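Local atomic coordinates of 5-oxoprolinase subunit C (Escherichia coli, PDB entry 5DUD), a protein that catalyses, as subunit C of an ATP-dependent 5-oxoprolinase, the cleavage of 5-oxoproline to L-glutamate coupled to hydrolysis of ATP to ADP and phosphate. Residues Lys3-Gly8 with Gly97-Leu102; Asp33-Arg38 with Asp265-Ala270; Gln199-Ser204 with Arg210-Ile215. All blocks are in the same frame, centred on the assembly; numbering follows the deposited sequence.

Contact 1 of 3, residues Lys3-Gly8 with Gly97-Leu102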
ATOM      1  N   LYS A   3      14.800  13.537 -21.440  1.00 44.88           N
ATOM      2  CA  LYS A   3      15.598  12.351 -21.759  1.00 44.64           C
ATOM      3  C   LYS A   3      16.435  11.923 -20.561  1.00 47.28           C
ATOM      4  O   LYS A   3      17.014  12.772 -19.885  1.00 46.53           O
ATOM      5  CB  LYS A   3      16.496  12.639 -22.977  1.00 48.50           C
ATOM      6  CG  LYS A   3      17.301  11.457 -23.515  1.00 63.56           C
ATOM      7  CD  LYS A   3      18.300  11.932 -24.564  1.00 74.89           C
ATOM      8  CE  LYS A   3      19.096  10.804 -25.172  1.00 86.11           C
ATOM      9  NZ  LYS A   3      20.377  11.290 -25.749  1.00 96.07           N
ATOM     10  N   ILE A   4      16.503  10.600 -20.317  1.00 43.39           N
ATOM     11  CA  ILE A   4      17.257  10.006 -19.212  1.00 42.44           C
ATOM     12  C   ILE A   4      18.481   9.264 -19.764  1.00 46.84           C
ATOM     13  O   ILE A   4      18.348   8.460 -20.687  1.00 46.72           O
ATOM     14  CB  ILE A   4      16.329   9.072 -18.392  1.00 44.66           C
ATOM     15  CG1 ILE A   4      15.308   9.901 -17.562  1.00 44.32           C
ATOM     16  CG2 ILE A   4      17.121   8.098 -17.495  1.00 45.00           C
ATOM     17  CD1 ILE A   4      13.856   9.755 -18.010  1.00 51.04           C
ATOM     18  N   ILE A   5      19.656   9.507 -19.149  1.00 43.68           N
ATOM     19  CA  ILE A   5      20.933   8.890 -19.510  1.00 44.38           C
ATOM     20  C   ILE A   5      21.166   7.759 -18.501  1.00 47.99           C
ATOM     21  O   ILE A   5      20.915   6.616 -18.850  1.00 47.87           O
ATOM     22  CB  ILE A   5      22.045   9.981 -19.557  1.00 48.03           C
ATOM     23  CG1 ILE A   5      21.876  10.877 -20.822  1.00 49.31           C
ATOM     24  CG2 ILE A   5      23.462   9.372 -19.501  1.00 49.52           C
ATOM     25  CD1 ILE A   5      21.038  12.156 -20.632  1.00 55.89           C
ATOM     26  N   ARG A   6      21.546   8.068 -17.255  1.00 44.05           N
ATOM     27  CA  ARG A   6      21.679   7.053 -16.203  1.00 43.48           C
ATOM     28  C   ARG A   6      20.431   7.182 -15.339  1.00 46.17           C
ATOM     29  O   ARG A   6      20.138   8.269 -14.847  1.00 45.34           O
ATOM     30  CB  ARG A   6      22.989   7.175 -15.394  1.00 44.35           C
ATOM     31  CG  ARG A   6      23.281   8.537 -14.781  1.00 56.75           C
ATOM     32  CD  ARG A   6      24.362   8.506 -13.731  1.00 68.72           C
ATOM     33  NE  ARG A   6      24.609   9.838 -13.176  1.00 78.39           N
ATOM     34  CZ  ARG A   6      25.534  10.123 -12.261  1.00 93.56           C
ATOM     35  NH1 ARG A   6      26.315   9.166 -11.768  1.00 82.25           N
ATOM     36  NH2 ARG A   6      25.686  11.370 -11.829  1.00 79.80           N
ATOM     37  N   ALA A   7      19.630   6.109 -15.237  1.00 42.30           N
ATOM     38  CA  ALA A   7      18.403   6.147 -14.436  1.00 41.08           C
ATOM     39  C   ALA A   7      18.699   5.875 -12.946  1.00 44.15           C
ATOM     40  O   ALA A   7      18.026   6.439 -12.096  1.00 42.99           O
ATOM     41  CB  ALA A   7      17.373   5.154 -14.968  1.00 41.79           C
ATOM     42  N   GLY A   8      19.664   5.007 -12.645  1.00 40.99           N
ATOM     43  CA  GLY A   8      20.059   4.671 -11.274  1.00 40.39           C
ATOM     44  C   GLY A   8      19.587   3.289 -10.872  1.00 44.07           C
ATOM     45  O   GLY A   8      19.434   2.419 -11.733  1.00 44.06           O
ATOM     46  N   GLY A  97      18.999  21.463 -23.708  1.00 47.56           N
ATOM     47  CA  GLY A  97      20.324  20.884 -23.909  1.00 47.43           C
ATOM     48  C   GLY A  97      21.240  20.870 -22.698  1.00 49.91           C
ATOM     49  O   GLY A  97      22.455  20.744 -22.870  1.00 50.11           O
ATOM     50  N   GLN A  98      20.687  20.942 -21.468  1.00 44.66           N
ATOM     51  CA  GLN A  98      21.481  20.931 -20.234  1.00 43.48           C
ATOM     52  C   GLN A  98      21.252  19.637 -19.466  1.00 45.42           C
ATOM     53  O   GLN A  98      20.110  19.208 -19.339  1.00 44.26           O
ATOM     54  CB  GLN A  98      21.106  22.128 -19.346  1.00 44.59           C
ATOM     55  CG  GLN A  98      21.121  23.474 -20.057  1.00 61.34           C
ATOM     56  CD  GLN A  98      21.227  24.612 -19.073  1.00 80.43           C
ATOM     57  OE1 GLN A  98      20.233  25.254 -18.717  1.00 75.37           O
ATOM     58  NE2 GLN A  98      22.432  24.863 -18.582  1.00 73.23           N
ATOM     59  N   ARG A  99      22.329  19.020 -18.957  1.00 41.41           N
ATOM     60  CA  ARG A  99      22.246  17.795 -18.157  1.00 40.01           C
ATOM     61  C   ARG A  99      22.326  18.132 -16.684  1.00 42.81           C
ATOM     62  O   ARG A  99      23.087  19.026 -16.317  1.00 42.91           O
ATOM     63  CB  ARG A  99      23.382  16.832 -18.514  1.00 40.55           C
ATOM     64  CG  ARG A  99      23.300  16.278 -19.923  1.00 50.16           C
ATOM     65  CD  ARG A  99      24.309  15.164 -20.117  1.00 58.72           C
ATOM     66  NE  ARG A  99      24.088  14.419 -21.358  1.00 65.03           N
ATOM     67  CZ  ARG A  99      24.684  13.270 -21.675  1.00 77.54           C
ATOM     68  NH1 ARG A  99      25.554  12.708 -20.838  1.00 63.53           N
ATOM     69  NH2 ARG A  99      24.411  12.669 -22.827  1.00 64.32           N
ATOM     70  N   LEU A 100      21.549  17.412 -15.849  1.00 37.99           N
ATOM     71  CA  LEU A 100      21.516  17.550 -14.386  1.00 36.95           C
ATOM     72  C   LEU A 100      22.101  16.272 -13.794  1.00 40.44           C
ATOM     73  O   LEU A 100      21.462  15.226 -13.865  1.00 39.60           O
ATOM     74  CB  LEU A 100      20.067  17.775 -13.918  1.00 36.15           C
ATOM     75  CG  LEU A 100      19.830  17.922 -12.415  1.00 39.96           C
ATOM     76  CD1 LEU A 100      20.262  19.291 -11.923  1.00 40.59           C
ATOM     77  CD2 LEU A 100      18.372  17.675 -12.092  1.00 41.31           C
ATOM     78  N   THR A 101      23.282  16.346 -13.173  1.00 37.19           N
ATOM     79  CA  THR A 101      23.969  15.150 -12.690  1.00 36.77           C
ATOM     80  C   THR A 101      23.939  14.971 -11.170  1.00 39.72           C
ATOM     81  O   THR A 101      24.731  15.583 -10.456  1.00 39.71           O
ATOM     82  CB  THR A 101      25.421  15.179 -13.180  1.00 45.93           C
ATOM     83  OG1 THR A 101      26.103  16.292 -12.593  1.00 47.31           O
ATOM     84  CG2 THR A 101      25.514  15.273 -14.696  1.00 44.69           C
ATOM     85  N   LEU A 102      23.091  14.055 -10.686  1.00 35.31           N
ATOM     86  CA  LEU A 102      23.046  13.725  -9.257  1.00 34.50           C
ATOM     87  C   LEU A 102      24.032  12.585  -8.959  1.00 38.87           C
ATOM     88  O   LEU A 102      24.193  11.696  -9.789  1.00 38.46           O
ATOM     89  CB  LEU A 102      21.631  13.327  -8.820  1.00 33.49           C
ATOM     90  CG  LEU A 102      20.655  14.474  -8.575  1.00 37.79           C
ATOM     91  CD1 LEU A 102      20.501  15.353  -9.790  1.00 38.42           C
ATOM     92  CD2 LEU A 102      19.298  13.939  -8.159  1.00 39.40           C
TER
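Ile-5 and Arg-99 face each other with their CA atoms 9.1 Å apart, and the CA atoms of Arg-6 and Thr-101 are again 9.1 Å apart. That spacing is nearly twice the distance between paired strands. No backbone bond joins 3-8 to 97-102; strand 60-64 runs between them, Ile-5 and Arg-6 bonding through the backbone to its Thr-61 and Lys-3 to its Glu-63. The two segments therefore meet through side chains, over the intervening strand.

The Ile-5 and Arg-99 side chains cross at about a right angle. Arg-99 has CG beside its backbone N (chi1 -66°) and an extended chain beyond, a shape that carries the guanidinium across to Ile-5. CG1 of Ile-5 then sits 3.7 Å above the guanidinium plane, displaced toward its rim, and CD1 of Ile-5 comes 3.9 Å from NE of Arg-99. While this hydrocarbon covers one face, NE makes a salt bridge to Glu-63 of the strand beneath. Lys-3 NZ stands 5.2 Å from Arg-99 NH2, a like charge whose effect on Arg-99 this salt bridge would be expected to offset. Replacing Arg-99 by an alanine would probably leave Glu-63 without this charge partner and uncover the CG1-CD1 branch of Ile-5.

Farther along, the guanidinium of Arg-6 reaches the other strand, NH2 lying 4.1 Å from CB of Thr-101. The Leu-102 carbonyl oxygen lies over a guanidinium face, but its very close approach is doubtful in detail and the angle makes no hydrogen bond. NE of Arg-6 is held by Thr-61 OG1, and OG1 of Thr-101 by the carbonyl of Arg-80. The arrangement is that of next-but-one strands in an antiparallel sheet, 2-4 and 99-102 running the same way on either side of 60-64.

Contact 2 of 3, residues Asp33-Arg38 with Asp265-Ala270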
ATOM      1  N   ASP A  33       8.424   9.960   0.807  1.00 21.39           N
ATOM      2  CA  ASP A  33       8.584  11.267   1.434  1.00 21.19           C
ATOM      3  C   ASP A  33       7.586  12.201   0.742  1.00 24.81           C
ATOM      4  O   ASP A  33       7.944  12.928  -0.184  1.00 24.35           O
ATOM      5  CB  ASP A  33      10.044  11.750   1.311  1.00 23.30           C
ATOM      6  CG  ASP A  33      10.422  12.889   2.238  1.00 32.95           C
ATOM      7  OD1 ASP A  33       9.666  13.880   2.301  1.00 33.06           O
ATOM      8  OD2 ASP A  33      11.507  12.816   2.853  1.00 39.24           O
ATOM      9  N   MET A  34       6.311  12.130   1.156  1.00 21.42           N
ATOM     10  CA  MET A  34       5.257  12.962   0.566  1.00 21.35           C
ATOM     11  C   MET A  34       5.579  14.456   0.692  1.00 25.44           C
ATOM     12  O   MET A  34       5.413  15.153  -0.303  1.00 25.49           O
ATOM     13  CB  MET A  34       3.870  12.661   1.178  1.00 23.60           C
ATOM     14  CG  MET A  34       3.106  11.530   0.501  1.00 27.16           C
ATOM     15  SD  MET A  34       2.839  11.703  -1.289  1.00 31.59           S
ATOM     16  CE  MET A  34       2.298  13.364  -1.366  1.00 28.62           C
ATOM     17  N   PRO A  35       6.079  14.958   1.848  1.00 21.82           N
ATOM     18  CA  PRO A  35       6.429  16.388   1.959  1.00 21.94           C
ATOM     19  C   PRO A  35       7.514  16.852   0.982  1.00 25.57           C
ATOM     20  O   PRO A  35       7.483  18.011   0.583  1.00 25.58           O
ATOM     21  CB  PRO A  35       6.928  16.511   3.404  1.00 23.77           C
ATOM     22  CG  PRO A  35       6.279  15.397   4.122  1.00 27.86           C
ATOM     23  CD  PRO A  35       6.293  14.273   3.136  1.00 23.12           C
ATOM     24  N   ALA A  36       8.456  15.968   0.583  1.00 21.95           N
ATOM     25  CA  ALA A  36       9.515  16.331  -0.368  1.00 22.10           C
ATOM     26  C   ALA A  36       8.950  16.566  -1.782  1.00 26.62           C
ATOM     27  O   ALA A  36       9.250  17.596  -2.381  1.00 26.99           O
ATOM     28  CB  ALA A  36      10.591  15.267  -0.412  1.00 22.66           C
ATOM     29  N   LEU A  37       8.128  15.638  -2.300  1.00 22.87           N
ATOM     30  CA  LEU A  37       7.480  15.756  -3.615  1.00 23.07           C
ATOM     31  C   LEU A  37       6.520  16.968  -3.674  1.00 27.47           C
ATOM     32  O   LEU A  37       6.470  17.662  -4.696  1.00 27.67           O
ATOM     33  CB  LEU A  37       6.708  14.448  -3.908  1.00 22.85           C
ATOM     34  CG  LEU A  37       5.917  14.393  -5.218  1.00 27.95           C
ATOM     35  CD1 LEU A  37       6.104  13.073  -5.928  1.00 28.10           C
ATOM     36  CD2 LEU A  37       4.423  14.602  -4.980  1.00 30.55           C
ATOM     37  N   ARG A  38       5.752  17.206  -2.587  1.00 24.09           N
ATOM     38  CA  ARG A  38       4.795  18.318  -2.522  1.00 24.60           C
ATOM     39  C   ARG A  38       5.499  19.665  -2.628  1.00 29.30           C
ATOM     40  O   ARG A  38       5.065  20.491  -3.422  1.00 29.68           O
ATOM     41  CB  ARG A  38       3.925  18.263  -1.252  1.00 24.51           C
ATOM     42  CG  ARG A  38       2.827  17.213  -1.358  1.00 33.29           C
ATOM     43  CD  ARG A  38       1.963  17.098  -0.128  1.00 42.52           C
ATOM     44  NE  ARG A  38       0.894  16.121  -0.337  1.00 51.83           N
ATOM     45  CZ  ARG A  38       0.033  15.708   0.588  1.00 66.46           C
ATOM     46  NH1 ARG A  38       0.095  16.193   1.827  1.00 56.18           N
ATOM     47  NH2 ARG A  38      -0.896  14.811   0.290  1.00 52.16           N
ATOM     48  N   ASP A 265       5.153  11.905  10.815  1.00 25.76           N
ATOM     49  CA  ASP A 265       6.521  11.379  10.942  1.00 25.58           C
ATOM     50  C   ASP A 265       6.864  10.308   9.893  1.00 28.49           C
ATOM     51  O   ASP A 265       8.014   9.867   9.846  1.00 28.03           O
ATOM     52  CB  ASP A 265       6.739  10.809  12.357  1.00 27.91           C
ATOM     53  CG  ASP A 265       6.947  11.893  13.398  1.00 37.46           C
ATOM     54  OD1 ASP A 265       6.329  12.972  13.267  1.00 37.64           O
ATOM     55  OD2 ASP A 265       7.728  11.661  14.345  1.00 44.24           O
ATOM     56  N   MET A 266       5.904   9.905   9.042  1.00 24.52           N
ATOM     57  CA  MET A 266       6.157   8.903   7.998  1.00 23.88           C
ATOM     58  C   MET A 266       7.264   9.326   7.030  1.00 27.49           C
ATOM     59  O   MET A 266       7.969   8.462   6.524  1.00 27.43           O
ATOM     60  CB  MET A 266       4.876   8.615   7.189  1.00 25.88           C
ATOM     61  CG  MET A 266       3.896   7.698   7.891  1.00 29.60           C
ATOM     62  SD  MET A 266       4.513   6.012   8.117  1.00 33.86           S
ATOM     63  CE  MET A 266       4.528   5.427   6.436  1.00 30.12           C
ATOM     64  N   TYR A 267       7.407  10.639   6.757  1.00 23.44           N
ATOM     65  CA  TYR A 267       8.434  11.134   5.837  1.00 23.00           C
ATOM     66  C   TYR A 267       9.859  10.860   6.358  1.00 26.77           C
ATOM     67  O   TYR A 267      10.766  10.717   5.539  1.00 26.51           O
ATOM     68  CB  TYR A 267       8.242  12.635   5.523  1.00 24.19           C
ATOM     69  CG  TYR A 267       8.748  13.622   6.554  1.00 26.05           C
ATOM     70  CD1 TYR A 267      10.040  14.127   6.481  1.00 28.37           C
ATOM     71  CD2 TYR A 267       7.894  14.165   7.504  1.00 26.90           C
ATOM     72  CE1 TYR A 267      10.499  15.078   7.389  1.00 29.70           C
ATOM     73  CE2 TYR A 267       8.337  15.125   8.413  1.00 28.32           C
ATOM     74  CZ  TYR A 267       9.639  15.590   8.345  1.00 35.95           C
ATOM     75  OH  TYR A 267      10.073  16.520   9.263  1.00 37.24           O
ATOM     76  N   HIS A 268      10.062  10.753   7.690  1.00 23.22           N
ATOM     77  CA  HIS A 268      11.393  10.480   8.248  1.00 23.27           C
ATOM     78  C   HIS A 268      11.928   9.080   7.866  1.00 27.17           C
ATOM     79  O   HIS A 268      13.130   8.945   7.643  1.00 26.81           O
ATOM     80  CB  HIS A 268      11.409  10.610   9.781  1.00 24.37           C
ATOM     81  CG  HIS A 268      11.269  12.009  10.293  1.00 27.84           C
ATOM     82  ND1 HIS A 268      12.327  12.662  10.894  1.00 30.23           N
ATOM     83  CD2 HIS A 268      10.189  12.822  10.310  1.00 29.18           C
ATOM     84  CE1 HIS A 268      11.864  13.850  11.248  1.00 29.70           C
ATOM     85  NE2 HIS A 268      10.577  13.983  10.929  1.00 29.43           N
ATOM     86  N   LEU A 269      11.048   8.052   7.799  1.00 23.93           N
ATOM     87  CA  LEU A 269      11.436   6.664   7.462  1.00 24.09           C
ATOM     88  C   LEU A 269      12.139   6.585   6.087  1.00 27.99           C
ATOM     89  O   LEU A 269      13.128   5.870   5.943  1.00 27.93           O
ATOM     90  CB  LEU A 269      10.205   5.710   7.454  1.00 23.87           C
ATOM     91  CG  LEU A 269       9.727   4.971   8.729  1.00 28.87           C
ATOM     92  CD1 LEU A 269      10.722   3.890   9.190  1.00 29.78           C
ATOM     93  CD2 LEU A 269       9.238   5.917   9.820  1.00 31.38           C
ATOM     94  N   ALA A 270      11.620   7.342   5.098  1.00 24.23           N
ATOM     95  CA  ALA A 270      12.099   7.381   3.712  1.00 24.03           C
ATOM     96  C   ALA A 270      13.567   7.750   3.584  1.00 28.90           C
ATOM     97  O   ALA A 270      14.205   7.263   2.655  1.00 28.66           O
ATOM     98  CB  ALA A 270      11.271   8.376   2.904  1.00 24.28           C
TER
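Pro-35 lays the CG-CD edge of its ring against the base of the Tyr-267 side chain, with CD 3.5 Å from CB of Tyr-267. CG of Pro-35 is also 3.9 Å from CG of Tyr-267, so the apolar overlap includes the root of the aromatic ring, and the two side chains cross at about a right angle. Tyr-267 carries its CG between the backbone N and the carbonyl carbon (chi1 80°), which turns the ring away from segment 33-38 beyond its CG and CD2; its hydroxyl bonds to the carbonyl of Leu-169, and Trp-170 meets the ring at a steep angle.

Asp-33 runs side by side with Tyr-267, its carboxylate plane turned 49° from the ring. OD1 lies 3.7 Å from CB of Tyr-267, and OD2 is at the ring edge, near its plane. This aspartate is the N-cap of helix 34-44: Ala-36 N donates to Asp-33 OD1 over 3.0 Å, meeting the oxygen on its anti side and 33° out of the carboxylate plane. One oxygen is thus spent on the helix start, while OD2 accepts from Gln-271 NE2 and Trp-170 NE1. These donors satisfy a buried carboxylate on both oxygens.

One turn farther along helix 266-271, the methyl of Ala-270 packs 3.9 Å from CB of Asp-33. The backbones come close here as well, the CA atoms of Asp-33 and Tyr-267 being 4.4 Å apart, yet no hydrogen bond joins the two segments directly. Helix 285-302 covers another side of the junction, its Gln-295 touching both Pro-35 and Tyr-267.

Contact 3 of 3, residues Gln199-Ser204 with Arg210-Ile215; sequences QLSSQS and RLQGQI
Backbone bonds pair Gln-199 with Gln-212 in both directions, as an antiparallel hydrogen-bonded pair: Gln-199 N to Gln-212 O is 2.8 Å, and Gln-212 N to Gln-199 O is 2.6 Å. Leu-200 and Leu-211 form the next, non-hydrogen-bonded pair. Beyond it Ser-201 N reaches the carbonyl O of Arg-210 at 3.1 Å.

Side-chain hydrogen bonding centres on Ser-204, which ends a type I turn begun at Ser-201. Its OG stands beside its own backbone N (chi1 -55°), a setting from which it donates to Ser-201 O at 2.8 Å and accepts from Arg-210 N at 3.0 Å. Ser-201 O also takes the Ser-204 N-H, so two donors grip it. The hydroxyl thereby ties the turn to the opposite strand.

Apolar contact is made on the buried sheet face, where CD1 of Leu-200 meets CD2 of Leu-211 at 4.0 Å.

Polar chains pack on the other side without cross-strand hydrogen bonds. OE1 of Gln-199 comes 4.2 Å from CB of Gln-212, while the two amides, though nearly parallel (16°), do not stack; CG of Gln-212 lies 3.4 Å from OG of Ser-201. Gln-203 runs alongside Arg-210, putting OE1 over the centre of one guanidinium face, with the amide nearly perpendicular to it (85°).

Together these residues belong to the beta hairpin of strands 198-200 and 208-212. Strand 277-282 flanks it on the 198-200 side and strand 243-245 on the 208-212 side, and both leucines rest on Ile-278.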
ATOM      1  N   GLN A 199      17.498  -1.414  14.116  1.00 44.87           N
ATOM      2  CA  GLN A 199      18.341  -1.287  12.925  1.00 44.37           C
ATOM      3  C   GLN A 199      17.553  -1.670  11.674  1.00 46.82           C
ATOM      4  O   GLN A 199      16.871  -2.691  11.678  1.00 46.45           O
ATOM      5  CB  GLN A 199      19.600  -2.165  13.058  1.00 47.26           C
ATOM      6  CG  GLN A 199      20.776  -1.672  12.201  1.00 64.06           C
ATOM      7  CD  GLN A 199      21.592  -2.766  11.540  1.00 85.89           C
ATOM      8  OE1 GLN A 199      21.436  -3.966  11.801  1.00 82.75           O
ATOM      9  NE2 GLN A 199      22.523  -2.366  10.691  1.00 78.12           N
ATOM     10  N   LEU A 200      17.734  -0.931  10.569  1.00 42.31           N
ATOM     11  CA  LEU A 200      17.054  -1.250   9.313  1.00 41.10           C
ATOM     12  C   LEU A 200      17.756  -2.432   8.607  1.00 45.40           C
ATOM     13  O   LEU A 200      18.986  -2.525   8.612  1.00 45.68           O
ATOM     14  CB  LEU A 200      17.006  -0.006   8.401  1.00 40.20           C
ATOM     15  CG  LEU A 200      15.947   0.027   7.271  1.00 43.96           C
ATOM     16  CD1 LEU A 200      14.528  -0.006   7.817  1.00 43.75           C
ATOM     17  CD2 LEU A 200      16.112   1.288   6.386  1.00 45.73           C
ATOM     18  N   SER A 201      16.958  -3.346   8.036  1.00 41.68           N
ATOM     19  CA  SER A 201      17.452  -4.536   7.343  1.00 42.12           C
ATOM     20  C   SER A 201      17.428  -4.344   5.828  1.00 45.00           C
ATOM     21  O   SER A 201      16.591  -3.606   5.311  1.00 43.19           O
ATOM     22  CB  SER A 201      16.606  -5.753   7.717  1.00 46.00           C
ATOM     23  OG  SER A 201      17.404  -6.920   7.808  1.00 56.65           O
ATOM     24  N   SER A 202      18.299  -5.080   5.115  1.00 42.47           N
ATOM     25  CA  SER A 202      18.404  -5.056   3.645  1.00 41.87           C
ATOM     26  C   SER A 202      17.096  -5.461   2.907  1.00 44.73           C
ATOM     27  O   SER A 202      16.923  -5.074   1.753  1.00 43.59           O
ATOM     28  CB  SER A 202      19.532  -5.973   3.179  1.00 46.72           C
ATOM     29  OG  SER A 202      19.277  -7.327   3.516  1.00 56.24           O
ATOM     30  N   GLN A 203      16.203  -6.237   3.557  1.00 41.57           N
ATOM     31  CA  GLN A 203      14.903  -6.640   2.989  1.00 40.97           C
ATOM     32  C   GLN A 203      13.961  -5.451   2.764  1.00 43.68           C
ATOM     33  O   GLN A 203      13.081  -5.517   1.897  1.00 42.99           O
ATOM     34  CB  GLN A 203      14.203  -7.638   3.921  1.00 42.91           C
ATOM     35  CG  GLN A 203      14.723  -9.062   3.782  1.00 59.55           C
ATOM     36  CD  GLN A 203      14.029  -9.796   2.657  1.00 79.05           C
ATOM     37  OE1 GLN A 203      12.861 -10.180   2.771  1.00 73.86           O
ATOM     38  NE2 GLN A 203      14.711  -9.986   1.533  1.00 72.31           N
ATOM     39  N   SER A 204      14.120  -4.394   3.573  1.00 39.55           N
ATOM     40  CA  SER A 204      13.323  -3.170   3.521  1.00 38.08           C
ATOM     41  C   SER A 204      13.293  -2.541   2.128  1.00 41.36           C
ATOM     42  O   SER A 204      14.343  -2.254   1.562  1.00 41.18           O
ATOM     43  CB  SER A 204      13.882  -2.147   4.504  1.00 41.34           C
ATOM     44  OG  SER A 204      13.962  -2.690   5.811  1.00 50.18           O
ATOM     45  N   ARG A 210      11.679  -4.017   7.229  1.00 34.84           N
ATOM     46  CA  ARG A 210      11.947  -5.040   8.257  1.00 35.73           C
ATOM     47  C   ARG A 210      12.984  -4.488   9.252  1.00 39.96           C
ATOM     48  O   ARG A 210      14.019  -3.990   8.818  1.00 39.40           O
ATOM     49  CB  ARG A 210      12.430  -6.352   7.608  1.00 37.16           C
ATOM     50  CG  ARG A 210      11.548  -6.776   6.426  1.00 48.54           C
ATOM     51  CD  ARG A 210      11.242  -8.259   6.346  1.00 60.49           C
ATOM     52  NE  ARG A 210      10.132  -8.515   5.423  1.00 69.60           N
ATOM     53  CZ  ARG A 210       9.582  -9.706   5.194  1.00 85.91           C
ATOM     54  NH1 ARG A 210      10.038 -10.789   5.818  1.00 75.55           N
ATOM     55  NH2 ARG A 210       8.574  -9.825   4.338  1.00 72.93           N
ATOM     56  N   LEU A 211      12.679  -4.509  10.563  1.00 37.07           N
ATOM     57  CA  LEU A 211      13.551  -3.940  11.588  1.00 37.51           C
ATOM     58  C   LEU A 211      14.304  -5.017  12.365  1.00 43.34           C
ATOM     59  O   LEU A 211      13.678  -5.931  12.888  1.00 43.25           O
ATOM     60  CB  LEU A 211      12.713  -3.102  12.567  1.00 37.07           C
ATOM     61  CG  LEU A 211      11.782  -2.042  11.971  1.00 40.37           C
ATOM     62  CD1 LEU A 211      11.059  -1.273  13.080  1.00 40.40           C
ATOM     63  CD2 LEU A 211      12.537  -1.070  11.069  1.00 41.92           C
ATOM     64  N   GLN A 212      15.637  -4.884  12.475  1.00 41.32           N
ATOM     65  CA  GLN A 212      16.487  -5.793  13.250  1.00 43.02           C
ATOM     66  C   GLN A 212      16.684  -5.262  14.671  1.00 48.28           C
ATOM     67  O   GLN A 212      17.160  -4.138  14.833  1.00 47.54           O
ATOM     68  CB  GLN A 212      17.865  -5.949  12.596  1.00 45.05           C
ATOM     69  CG  GLN A 212      17.926  -6.562  11.196  1.00 60.80           C
ATOM     70  CD  GLN A 212      17.546  -8.033  11.102  1.00 82.50           C
ATOM     71  OE1 GLN A 212      16.605  -8.500  11.741  1.00 78.51           O
ATOM     72  NE2 GLN A 212      18.267  -8.827  10.308  1.00 76.23           N
ATOM     73  N   GLY A 213      16.366  -6.067  15.676  1.00 46.38           N
ATOM     74  CA  GLY A 213      16.547  -5.657  17.062  1.00 47.24           C
ATOM     75  C   GLY A 213      16.321  -6.776  18.055  1.00 52.80           C
ATOM     76  O   GLY A 213      16.827  -7.881  17.855  1.00 53.28           O
ATOM     77  N   GLN A 214      15.542  -6.504  19.127  1.00 49.81           N
ATOM     78  CA  GLN A 214      15.246  -7.468  20.197  1.00 51.20           C
ATOM     79  C   GLN A 214      14.002  -8.320  19.877  1.00 54.78           C
ATOM     80  O   GLN A 214      13.096  -7.853  19.185  1.00 52.94           O
ATOM     81  CB  GLN A 214      15.043  -6.732  21.530  1.00 53.14           C
ATOM     82  N   ILE A 215      13.962  -9.559  20.397  1.00 52.81           N
ATOM     83  CA  ILE A 215      12.848 -10.492  20.148  1.00 52.44           C
ATOM     84  C   ILE A 215      11.640 -10.130  21.031  1.00 56.19           C
ATOM     85  O   ILE A 215      11.629 -10.413  22.231  1.00 57.08           O
ATOM     86  CB  ILE A 215      13.296 -11.964  20.359  1.00 57.31           C
TER

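How the contacts relate
From the N terminus, segment 3-8 comes first, and contact 1 closes when the chain returns at 97-102, spanning strand 60-64 within the first sheet. Before that happens, 33-38 has opened contact 2, so these two loops cross. Contact 2 closes only at 265-270, 227 residues later, and joins the start of helix 34-44 to helix 266-271. Contact 3 is a short hairpin closure nested inside that long loop, in series with contact 1, and belongs to the sheet built from later strands. Contacts 2 and 3 come within about 5 Å at their nearest atoms without touching; the centres of contacts 1 and 3 are about 33 Å apart.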